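Long-range contacts in malate dehydrogenase (PDB 1V9N), which catalyses the reversible, NAD-dependent oxidation of (S)-malate to oxaloacetate, as a homodimer of the LDH2/MDH2 family: residues D36-V40 and Q98-R103; G116-I121 and H280-D286; G145-S151 and T167-A173. Residue numbers count along the deposited sequence, not the author numbering.

Following the chain from the N terminus, the first segment met lies on helix 34-49. Contact 1 packs it across helix 97-115 and closes its loop before the other contacts open. A turn at Gly116 leads from helix 97-115 into strand 117-125. There contact 2 opens, pairing 116-121 with the distant 280-286. Contact 3 joins 145-151 to 167-173 and lies wholly within the long loop that contact 2 spans. Contacts 2 and 3 build adjacent parts of one mixed sheet, where strands 278-285 and 144-149 are neighbours. Contact 1 touches contact 2 through Gly101 CA and Phe282 CZ, 3.5 Å apart. The far end of contact 3 lines the NADPH pocket.

Contact 1 of 3, residues D36-V40 and Q98-R103; sequences DAKIV and QVVGYR
Residues 36-40 and 98-103 are both regular alpha-helix. The short axes cross at 91° and approach to 9.3 Å. Asp36 CA lies 6.1 Å from Val99 CA, and Val40 CA lies 5.5 Å from Gln98 CA. Each segment keeps its own i+4 bonds, such as Val40 N to Asp36 O at 3.1 Å and Tyr102 N to Gln98 O at 2.9 Å.

The apolar packing centres on Ile39, whose CA-to-CB bond points toward 98-103. Its chi1 is m and its chi2 t, so CG2 and CD1 reach different parts of that helix. Ile39 CG2 lies 4.0 Å from Gln98 CB and makes a van der Waals contact with Gln98 O at 3.6 Å. Gln98 (chi1 m, chi2 p) folds its chain beside Val40, whose CG2 lies 3.9 Å from Gln98 CB. The CA-to-CB bond of Asp36 points sideways, yet its CB lies 3.6 Å from Val99 CG2; Val99 is t.

In a CH-pi contact, Ile39 CD1 stands over the ring face of Tyr102 (t), 3.5 Å from Tyr102 CD2 and 3.9 Å from the centroid.

Opposite charges lie near each other at the edge. Asp36 (m) has OD1 4.5 Å from NH2 of Arg103 (m, m, t), too far for a salt bridge.

Around the crossing, Tyr133 of helix 132-139 touches both Ile39 and Tyr102, and Val40 also packs on Leu27 of helix 16-29. This is near-perpendicular helix packing, joining the N-terminal helices to the helix that covers the sheet. With no hydrogen bond or salt bridge between the segments, the contact rests on the fit of aliphatic and aromatic surfaces.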
loop_
_atom_site.group_PDB
_atom_site.type_symbol
_atom_site.label_atom_id
_atom_site.label_comp_id
_atom_site.label_asym_id
_atom_site.label_seq_id
_atom_site.Cartn_x
_atom_site.Cartn_y
_atom_site.Cartn_z
ATOM N N ASP A 36 17.625 -1.108 25.695
ATOM C CA ASP A 36 17.664 -0.966 24.247
ATOM C C ASP A 36 18.088 -2.296 23.631
ATOM O O ASP A 36 17.609 -2.666 22.565
ATOM C CB ASP A 36 18.631 0.149 23.838
ATOM C CG ASP A 36 18.122 1.529 24.219
ATOM O OD1 ASP A 36 16.920 1.652 24.532
ATOM O OD2 ASP A 36 18.914 2.494 24.192
ATOM N N ALA A 37 18.978 -3.014 24.315
ATOM C CA ALA A 37 19.446 -4.313 23.838
ATOM C C ALA A 37 18.277 -5.294 23.806
ATOM O O ALA A 37 18.169 -6.119 22.901
ATOM C CB ALA A 37 20.546 -4.850 24.755
ATOM N N LYS A 38 17.409 -5.207 24.808
ATOM C CA LYS A 38 16.242 -6.080 24.883
ATOM C C LYS A 38 15.254 -5.798 23.746
ATOM O O LYS A 38 14.591 -6.710 23.251
ATOM C CB LYS A 38 15.554 -5.923 26.246
ATOM C CG LYS A 38 16.401 -6.420 27.407
ATOM C CD LYS A 38 15.664 -6.334 28.738
ATOM C CE LYS A 38 16.519 -6.899 29.866
ATOM N NZ LYS A 38 15.808 -6.876 31.174
ATOM N N ILE A 39 15.156 -4.539 23.330
ATOM C CA ILE A 39 14.259 -4.181 22.231
ATOM C C ILE A 39 14.795 -4.775 20.929
ATOM O O ILE A 39 14.047 -5.352 20.147
ATOM C CB ILE A 39 14.134 -2.645 22.079
ATOM C CG1 ILE A 39 13.377 -2.063 23.275
ATOM C CG2 ILE A 39 13.416 -2.305 20.779
ATOM C CD1 ILE A 39 13.409 -0.548 23.351
ATOM N N VAL A 40 16.097 -4.637 20.699
ATOM C CA VAL A 40 16.700 -5.184 19.487
ATOM C C VAL A 40 16.527 -6.705 19.457
ATOM O O VAL A 40 16.109 -7.274 18.446
ATOM C CB VAL A 40 18.211 -4.841 19.410
ATOM C CG1 VAL A 40 18.819 -5.439 18.144
ATOM C CG2 VAL A 40 18.398 -3.324 19.422
ATOM N N GLN A 98 15.719 -0.327 15.735
ATOM C CA GLN A 98 14.749 -0.908 16.658
ATOM C C GLN A 98 14.390 0.069 17.786
ATOM O O GLN A 98 13.233 0.156 18.191
ATOM C CB GLN A 98 15.302 -2.201 17.265
ATOM C CG GLN A 98 15.459 -3.369 16.289
ATOM C CD GLN A 98 16.671 -3.247 15.380
ATOM O OE1 GLN A 98 17.516 -2.375 15.561
ATOM N NE2 GLN A 98 16.763 -4.137 14.399
ATOM N N VAL A 99 15.386 0.798 18.286
ATOM C CA VAL A 99 15.174 1.768 19.359
ATOM C C VAL A 99 14.398 2.966 18.830
ATOM O O VAL A 99 13.411 3.393 19.435
ATOM C CB VAL A 99 16.523 2.248 19.965
ATOM C CG1 VAL A 99 16.284 3.368 20.973
ATOM C CG2 VAL A 99 17.220 1.085 20.646
ATOM N N VAL A 100 14.833 3.499 17.691
ATOM C CA VAL A 100 14.153 4.635 17.082
ATOM C C VAL A 100 12.705 4.256 16.732
ATOM O O VAL A 100 11.769 5.007 17.016
ATOM C CB VAL A 100 14.894 5.101 15.796
ATOM C CG1 VAL A 100 14.095 6.207 15.094
ATOM C CG2 VAL A 100 16.296 5.614 16.157
ATOM N N GLY A 101 12.530 3.087 16.118
ATOM C CA GLY A 101 11.201 2.630 15.742
ATOM C C GLY A 101 10.301 2.329 16.936
ATOM O O GLY A 101 9.101 2.590 16.899
ATOM N N TYR A 102 10.877 1.765 17.991
ATOM C CA TYR A 102 10.125 1.446 19.203
ATOM C C TYR A 102 9.575 2.719 19.852
ATOM O O TYR A 102 8.399 2.791 20.198
ATOM C CB TYR A 102 11.024 0.730 20.213
ATOM C CG TYR A 102 10.311 0.312 21.485
ATOM C CD1 TYR A 102 9.581 -0.877 21.539
ATOM C CD2 TYR A 102 10.364 1.103 22.633
ATOM C CE1 TYR A 102 8.925 -1.272 22.704
ATOM C CE2 TYR A 102 9.705 0.717 23.809
ATOM C CZ TYR A 102 8.992 -0.475 23.830
ATOM O OH TYR A 102 8.363 -0.887 24.985
ATOM N N ARG A 103 10.435 3.719 20.017
ATOM C CA ARG A 103 10.028 4.985 20.631
ATOM C C ARG A 103 9.069 5.758 19.737
ATOM O O ARG A 103 8.138 6.409 20.226
ATOM C CB ARG A 103 11.255 5.857 20.942
ATOM C CG ARG A 103 12.234 5.226 21.922
ATOM C CD ARG A 103 11.587 4.975 23.277
ATOM N NE ARG A 103 12.379 4.054 24.091
ATOM C CZ ARG A 103 11.999 3.578 25.273
ATOM N NH1 ARG A 103 10.831 3.937 25.793
ATOM N NH2 ARG A 103 12.785 2.732 25.933
#

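Contact 2 of 3, residues G116-I121 and H280-D286; sequences GIGIVI and HFFMVID
Two extended strands, 117-121 and 280-285, run antiparallel at 174°, with axes 4.6 Å apart. The register pairs Ile117 with Ile285, Gly118 with Val284, Ile119 with Met283, Val120 with Phe282 and Ile121 with Phe281. Gly118 and Val284 exchange bonds, Gly118 N to Val284 O at 3.0 Å and Val284 N to Gly118 O at 2.7 Å. So do the next pair, Val120 N to Phe282 O and Phe282 N to Val120 O, both 2.8 Å. Asp286 N adds a bond to Gly116 O at 2.8 Å. Gly116, with positive phi, makes the turn out of helix 97-115.

One face carries Ile117, Ile119, Ile121, Phe281, Met283 and Ile285. The Phe281 ring (chi1 t) fills the hollow between Ile119 and Ile121, with CE1 4.0 Å from Ile119 CG2 and CD1 3.7 Å from Ile121 CG1. Met283, a selenomethionine extended at chi1 and chi2, lays CG 3.7 Å from Ile119 CG1. Ile117 CD1 leans to 4.0 Å from Ile285 CG1. On the other face, Gly118 leaves a gap beside Val284, which packs against Ala108 and Ala112 of helix 97-115. Phe282 (chi1 m) reaches the dent at Gly101 of that helix.

The first face meets the second subunit, where Met283 packs on its own copy. Backbone bonds fix the register. Apolar side chains cover both faces; one packs on helix 97-115, the other on helix 242-258 and the second subunit.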
loop_
_atom_site.group_PDB
_atom_site.type_symbol
_atom_site.label_atom_id
_atom_site.label_comp_id
_atom_site.label_asym_id
_atom_site.label_seq_id
_atom_site.Cartn_x
_atom_site.Cartn_y
_atom_site.Cartn_z
ATOM N N GLY A 116 -7.270 9.809 18.474
ATOM C CA GLY A 116 -7.870 8.925 17.493
ATOM C C GLY A 116 -6.864 8.559 16.413
ATOM O O GLY A 116 -6.898 7.449 15.885
ATOM N N ILE A 117 -5.957 9.485 16.101
ATOM C CA ILE A 117 -4.943 9.259 15.065
ATOM C C ILE A 117 -3.529 9.610 15.514
ATOM O O ILE A 117 -3.323 10.567 16.255
ATOM C CB ILE A 117 -5.227 10.096 13.789
ATOM C CG1 ILE A 117 -6.607 9.752 13.223
ATOM C CG2 ILE A 117 -4.151 9.810 12.731
ATOM C CD1 ILE A 117 -6.720 8.325 12.727
ATOM N N GLY A 118 -2.557 8.834 15.045
ATOM C CA GLY A 118 -1.169 9.086 15.385
ATOM C C GLY A 118 -0.243 8.751 14.226
ATOM O O GLY A 118 -0.170 7.601 13.798
ATOM N N ILE A 119 0.453 9.756 13.706
ATOM C CA ILE A 119 1.386 9.554 12.601
ATOM C C ILE A 119 2.761 10.076 12.985
ATOM O O ILE A 119 2.950 11.273 13.198
ATOM C CB ILE A 119 0.909 10.274 11.312
ATOM C CG1 ILE A 119 -0.344 9.580 10.773
ATOM C CG2 ILE A 119 2.025 10.282 10.258
ATOM C CD1 ILE A 119 -0.968 10.262 9.564
ATOM N N VAL A 120 3.719 9.167 13.098
ATOM C CA VAL A 120 5.069 9.568 13.454
ATOM C C VAL A 120 6.003 9.130 12.342
ATOM O O VAL A 120 5.961 7.986 11.888
ATOM C CB VAL A 120 5.525 8.944 14.796
ATOM C CG1 VAL A 120 6.966 9.341 15.092
ATOM C CG2 VAL A 120 4.618 9.421 15.932
ATOM N N ILE A 121 6.827 10.062 11.887
ATOM C CA ILE A 121 7.785 9.778 10.838
ATOM C C ILE A 121 9.179 10.054 11.378
ATOM O O ILE A 121 9.396 11.020 12.114
ATOM C CB ILE A 121 7.484 10.632 9.602
ATOM C CG1 ILE A 121 6.076 10.280 9.099
ATOM C CG2 ILE A 121 8.516 10.383 8.522
ATOM C CD1 ILE A 121 5.591 11.115 7.962
ATOM N N HIS A 280 11.700 6.020 8.509
ATOM C CA HIS A 280 10.536 5.182 8.780
ATOM C C HIS A 280 9.236 5.979 8.824
ATOM O O HIS A 280 9.241 7.195 9.019
ATOM C CB HIS A 280 10.677 4.469 10.130
ATOM C CG HIS A 280 12.052 3.951 10.421
ATOM N ND1 HIS A 280 12.749 3.142 9.547
ATOM C CD2 HIS A 280 12.838 4.087 11.515
ATOM C CE1 HIS A 280 13.904 2.806 10.092
ATOM N NE2 HIS A 280 13.983 3.365 11.286
ATOM N N PHE A 281 8.128 5.265 8.661
ATOM C CA PHE A 281 6.787 5.846 8.702
ATOM C C PHE A 281 5.970 4.988 9.667
ATOM O O PHE A 281 5.966 3.764 9.558
ATOM C CB PHE A 281 6.137 5.800 7.313
ATOM C CG PHE A 281 4.702 6.269 7.292
ATOM C CD1 PHE A 281 4.396 7.620 7.163
ATOM C CD2 PHE A 281 3.657 5.356 7.418
ATOM C CE1 PHE A 281 3.071 8.060 7.159
ATOM C CE2 PHE A 281 2.326 5.782 7.415
ATOM C CZ PHE A 281 2.034 7.141 7.285
ATOM N N PHE A 282 5.295 5.627 10.617
ATOM C CA PHE A 282 4.467 4.910 11.584
ATOM C C PHE A 282 3.108 5.584 11.641
ATOM O O PHE A 282 3.010 6.815 11.703
ATOM C CB PHE A 282 5.108 4.937 12.977
ATOM C CG PHE A 282 6.516 4.405 13.007
ATOM C CD1 PHE A 282 6.760 3.034 13.020
ATOM C CD2 PHE A 282 7.602 5.279 12.988
ATOM C CE1 PHE A 282 8.066 2.541 13.011
ATOM C CE2 PHE A 282 8.911 4.797 12.978
ATOM C CZ PHE A 282 9.141 3.423 12.990
HETATM N N MSE A 283 2.054 4.780 11.612
HETATM C CA MSE A 283 0.711 5.318 11.671
HETATM C C MSE A 283 -0.177 4.420 12.511
HETATM O O MSE A 283 -0.198 3.197 12.336
HETATM C CB MSE A 283 0.128 5.445 10.271
HETATM C CG MSE A 283 -1.266 6.029 10.244
HETATM SE SE MSE A 283 -1.923 6.070 8.446
HETATM C CE MSE A 283 -3.613 5.166 8.699
ATOM N N VAL A 284 -0.915 5.035 13.425
ATOM C CA VAL A 284 -1.809 4.292 14.296
ATOM C C VAL A 284 -3.198 4.892 14.238
ATOM O O VAL A 284 -3.369 6.111 14.241
ATOM C CB VAL A 284 -1.322 4.331 15.766
ATOM C CG1 VAL A 284 -2.261 3.532 16.662
ATOM C CG2 VAL A 284 0.087 3.787 15.851
ATOM N N ILE A 285 -4.196 4.023 14.168
ATOM C CA ILE A 285 -5.572 4.470 14.157
ATOM C C ILE A 285 -6.222 3.834 15.374
ATOM O O ILE A 285 -6.247 2.609 15.499
ATOM C CB ILE A 285 -6.314 4.013 12.880
ATOM C CG1 ILE A 285 -5.687 4.669 11.642
ATOM C CG2 ILE A 285 -7.789 4.390 12.975
ATOM C CD1 ILE A 285 -6.340 4.245 10.321
ATOM N N ASP A 286 -6.720 4.658 16.290
ATOM C CA ASP A 286 -7.376 4.119 17.475
ATOM C C ASP A 286 -8.785 3.710 17.071
ATOM O O ASP A 286 -9.688 4.538 16.975
ATOM C CB ASP A 286 -7.430 5.157 18.601
ATOM C CG ASP A 286 -8.108 4.617 19.855
ATOM O OD1 ASP A 286 -7.788 3.482 20.271
ATOM O OD2 ASP A 286 -8.955 5.326 20.431
#

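Contact 3 of 3, residues G145-S151 and T167-A173; sequences GISMTNS and TNPIALA. With NDP (NADPH dihydro-nicotinamide-adenine-dinucleotide phosphate), chain B.
The most unusual feature is Asn168, whose phi/psi of 5/91 lies off the strand conformation. It bends the chain between Thr167 and Pro169, beyond the end of the regular pairing, beside the NADPH nicotinamide. Thr167 OG1 is 3.2 Å from NDP C5N, Pro169 CD is 3.6 Å from NDP C4N, Ser151 CB is 3.5 Å from NDP O7N and Thr149 CG2 is 3.9 Å from NDP N7N. The strand end and the loops beyond it line the nicotinamide part of the cofactor pocket.

Behind the bend, strands 145-149 and 170-173 run antiparallel at 167°, with axes 4.7 Å apart. Gly145 pairs with Ala173, Ile146 with Leu172 and Ser147 with Ala171. Gly145 N binds Ala173 O at 2.9 Å, and Ala173 N binds Gly145 O at 2.8 Å. Ser147 N binds Ala171 O and Ala171 N binds Ser147 O, each at 2.9 Å. Past the ladder, Ser151 (chi1 p) accepts from Thr167 N on OG at 3.2 Å. Thr149 CG2 rests 3.5 Å from Pro169 CG.

Ile146 (m,t) sets CG1 3.9 Å from Leu172 CD1, and Met148, a selenomethionine, sets CG 4.2 Å from Ile170 CG1. Helix 242-258 covers Met148 and Ile170, and its Ser249 and Asp253 bind Asn168 ND2. Helix 132-139 packs on the opposite face, against Ser147, Ala171 and Ala173. Strand 278-285 flanks 144-149, and strand 181-185 flanks 170-174.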
loop_
_atom_site.group_PDB
_atom_site.type_symbol
_atom_site.label_atom_id
_atom_site.label_comp_id
_atom_site.label_asym_id
_atom_site.label_seq_id
_atom_site.Cartn_x
_atom_site.Cartn_y
_atom_site.Cartn_z
ATOM N N GLY A 145 -2.194 -0.672 13.264
ATOM C CA GLY A 145 -0.851 -0.150 13.151
ATOM C C GLY A 145 -0.315 -0.333 11.748
ATOM O O GLY A 145 -0.489 -1.392 11.132
ATOM N N ILE A 146 0.315 0.719 11.237
ATOM C CA ILE A 146 0.924 0.690 9.913
ATOM C C ILE A 146 2.364 1.159 10.044
ATOM O O ILE A 146 2.640 2.168 10.706
ATOM C CB ILE A 146 0.209 1.625 8.919
ATOM C CG1 ILE A 146 -1.192 1.093 8.614
ATOM C CG2 ILE A 146 1.036 1.746 7.637
ATOM C CD1 ILE A 146 -2.046 2.056 7.818
ATOM N N SER A 147 3.283 0.416 9.438
ATOM C CA SER A 147 4.684 0.796 9.474
ATOM C C SER A 147 5.351 0.542 8.134
ATOM O O SER A 147 5.038 -0.426 7.447
ATOM C CB SER A 147 5.434 0.039 10.565
ATOM O OG SER A 147 6.760 0.531 10.656
HETATM N N MSE A 148 6.270 1.430 7.769
HETATM C CA MSE A 148 7.010 1.332 6.520
HETATM C C MSE A 148 8.413 1.842 6.794
HETATM O O MSE A 148 8.649 2.546 7.786
HETATM C CB MSE A 148 6.404 2.235 5.441
HETATM C CG MSE A 148 4.955 1.989 5.090
HETATM SE SE MSE A 148 4.321 3.426 3.922
HETATM C CE MSE A 148 2.414 3.190 4.208
ATOM N N THR A 149 9.334 1.497 5.901
ATOM C CA THR A 149 10.717 1.929 6.009
ATOM C C THR A 149 11.361 1.826 4.632
ATOM O O THR A 149 11.006 0.957 3.836
ATOM C CB THR A 149 11.519 1.037 6.988
ATOM O OG1 THR A 149 12.853 1.543 7.109
ATOM C CG2 THR A 149 11.581 -0.408 6.482
ATOM N N ASN A 150 12.287 2.728 4.332
ATOM C CA ASN A 150 12.972 2.647 3.061
ATOM C C ASN A 150 14.245 1.856 3.351
ATOM O O ASN A 150 14.451 1.395 4.483
ATOM C CB ASN A 150 13.270 4.044 2.489
ATOM C CG ASN A 150 14.133 4.887 3.395
ATOM O OD1 ASN A 150 14.644 4.418 4.410
ATOM N ND2 ASN A 150 14.310 6.146 3.024
ATOM N N SER A 151 15.090 1.669 2.346
ATOM C CA SER A 151 16.307 0.902 2.561
ATOM C C SER A 151 17.348 1.186 1.494
ATOM O O SER A 151 17.210 2.122 0.707
ATOM C CB SER A 151 15.978 -0.592 2.570
ATOM O OG SER A 151 15.475 -1.004 1.308
ATOM N N THR A 167 13.718 -2.090 -1.074
ATOM C CA THR A 167 12.739 -3.164 -0.978
ATOM C C THR A 167 11.554 -2.686 -0.133
ATOM O O THR A 167 10.556 -3.388 0.042
ATOM C CB THR A 167 13.378 -4.433 -0.393
ATOM O OG1 THR A 167 14.207 -4.089 0.724
ATOM C CG2 THR A 167 14.230 -5.119 -1.457
ATOM N N ASN A 168 11.706 -1.469 0.374
ATOM C CA ASN A 168 10.707 -0.741 1.154
ATOM C C ASN A 168 9.428 -1.493 1.496
ATOM O O ASN A 168 8.445 -1.442 0.759
ATOM C CB ASN A 168 10.377 0.538 0.391
ATOM C CG ASN A 168 11.626 1.310 0.012
ATOM O OD1 ASN A 168 12.722 0.989 0.475
ATOM N ND2 ASN A 168 11.473 2.333 -0.815
ATOM N N PRO A 169 9.414 -2.170 2.652
ATOM C CA PRO A 169 8.242 -2.935 3.072
ATOM C C PRO A 169 7.084 -2.099 3.600
ATOM O O PRO A 169 7.240 -0.920 3.936
ATOM C CB PRO A 169 8.817 -3.863 4.140
ATOM C CG PRO A 169 9.808 -2.975 4.827
ATOM C CD PRO A 169 10.491 -2.258 3.656
ATOM N N ILE A 170 5.918 -2.735 3.646
ATOM C CA ILE A 170 4.696 -2.136 4.154
ATOM C C ILE A 170 4.082 -3.152 5.101
ATOM O O ILE A 170 3.964 -4.329 4.760
ATOM C CB ILE A 170 3.670 -1.866 3.040
ATOM C CG1 ILE A 170 4.207 -0.811 2.074
ATOM C CG2 ILE A 170 2.345 -1.432 3.662
ATOM C CD1 ILE A 170 3.307 -0.566 0.871
ATOM N N ALA A 171 3.695 -2.706 6.291
ATOM C CA ALA A 171 3.085 -3.607 7.253
ATOM C C ALA A 171 1.843 -2.993 7.886
ATOM O O ALA A 171 1.820 -1.801 8.195
ATOM C CB ALA A 171 4.092 -3.973 8.340
ATOM N N LEU A 172 0.812 -3.815 8.053
ATOM C CA LEU A 172 -0.423 -3.396 8.692
ATOM C C LEU A 172 -0.880 -4.510 9.613
ATOM O O LEU A 172 -0.983 -5.674 9.209
ATOM C CB LEU A 172 -1.529 -3.092 7.669
ATOM C CG LEU A 172 -2.828 -2.550 8.303
ATOM C CD1 LEU A 172 -3.565 -1.693 7.292
ATOM C CD2 LEU A 172 -3.713 -3.697 8.793
ATOM N N ALA A 173 -1.143 -4.149 10.860
ATOM C CA ALA A 173 -1.606 -5.111 11.843
ATOM C C ALA A 173 -2.914 -4.588 12.413
ATOM O O ALA A 173 -3.064 -3.389 12.643
ATOM C CB ALA A 173 -0.572 -5.268 12.954
HETATM P PA NDP B . 6.490 -12.829 2.549
HETATM O O1A NDP B . 7.141 -13.807 3.388
HETATM O O2A NDP B . 6.243 -13.036 1.079
HETATM O O5B NDP B . 5.068 -12.455 3.276
HETATM C C5B NDP B . 4.173 -11.477 2.716
HETATM C C4B NDP B . 2.989 -11.390 3.698
HETATM O O4B NDP B . 2.011 -12.303 3.169
HETATM C C3B NDP B . 3.211 -11.799 5.128
HETATM O O3B NDP B . 2.431 -10.902 5.975
HETATM C C2B NDP B . 2.728 -13.200 5.257
HETATM O O2B NDP B . 2.321 -13.647 6.562
HETATM C C1B NDP B . 1.670 -13.230 4.198
HETATM N N9A NDP B . 1.506 -14.537 3.504
HETATM C C8A NDP B . 2.495 -15.482 3.108
HETATM N N7A NDP B . 1.949 -16.507 2.495
HETATM C C5A NDP B . 0.604 -16.274 2.466
HETATM C C6A NDP B . -0.532 -16.974 1.949
HETATM N N6A NDP B . -0.372 -18.145 1.323
HETATM N N1A NDP B . -1.794 -16.439 2.094
HETATM C C2A NDP B . -1.968 -15.236 2.732
HETATM N N3A NDP B . -0.963 -14.498 3.248
HETATM C C4A NDP B . 0.311 -15.075 3.082
HETATM O O3 NDP B . 7.129 -11.397 2.656
HETATM P PN NDP B . 8.500 -10.677 2.311
HETATM O O1N NDP B . 8.154 -9.634 1.352
HETATM O O2N NDP B . 9.362 -11.812 1.835
HETATM O O5D NDP B . 8.920 -10.125 3.743
HETATM C C5D NDP B . 10.274 -10.236 4.264
HETATM C C4D NDP B . 10.369 -9.587 5.698
HETATM O O4D NDP B . 11.463 -8.688 5.661
HETATM C C3D NDP B . 9.160 -8.743 6.172
HETATM O O3D NDP B . 8.920 -9.049 7.551
HETATM C C2D NDP B . 9.552 -7.297 5.922
HETATM O O2D NDP B . 8.902 -6.420 6.818
HETATM C C1D NDP B . 11.093 -7.374 6.084
HETATM N N1N NDP B . 11.842 -6.381 5.267
HETATM C C2N NDP B . 12.567 -5.390 5.986
HETATM C C3N NDP B . 13.312 -4.421 5.195
HETATM C C7N NDP B . 14.088 -3.381 5.877
HETATM O O7N NDP B . 14.751 -2.527 5.275
HETATM N N7N NDP B . 14.106 -3.315 7.236
HETATM C C4N NDP B . 13.269 -4.530 3.772
HETATM C C5N NDP B . 12.549 -5.502 3.091
HETATM C C6N NDP B . 11.834 -6.438 3.836
HETATM P P2B NDP B . 3.165 -14.517 7.535
HETATM O O1X NDP B . 2.162 -15.459 8.057
HETATM O O2X NDP B . 3.732 -13.661 8.622
HETATM O O3X NDP B . 4.274 -15.227 6.764
#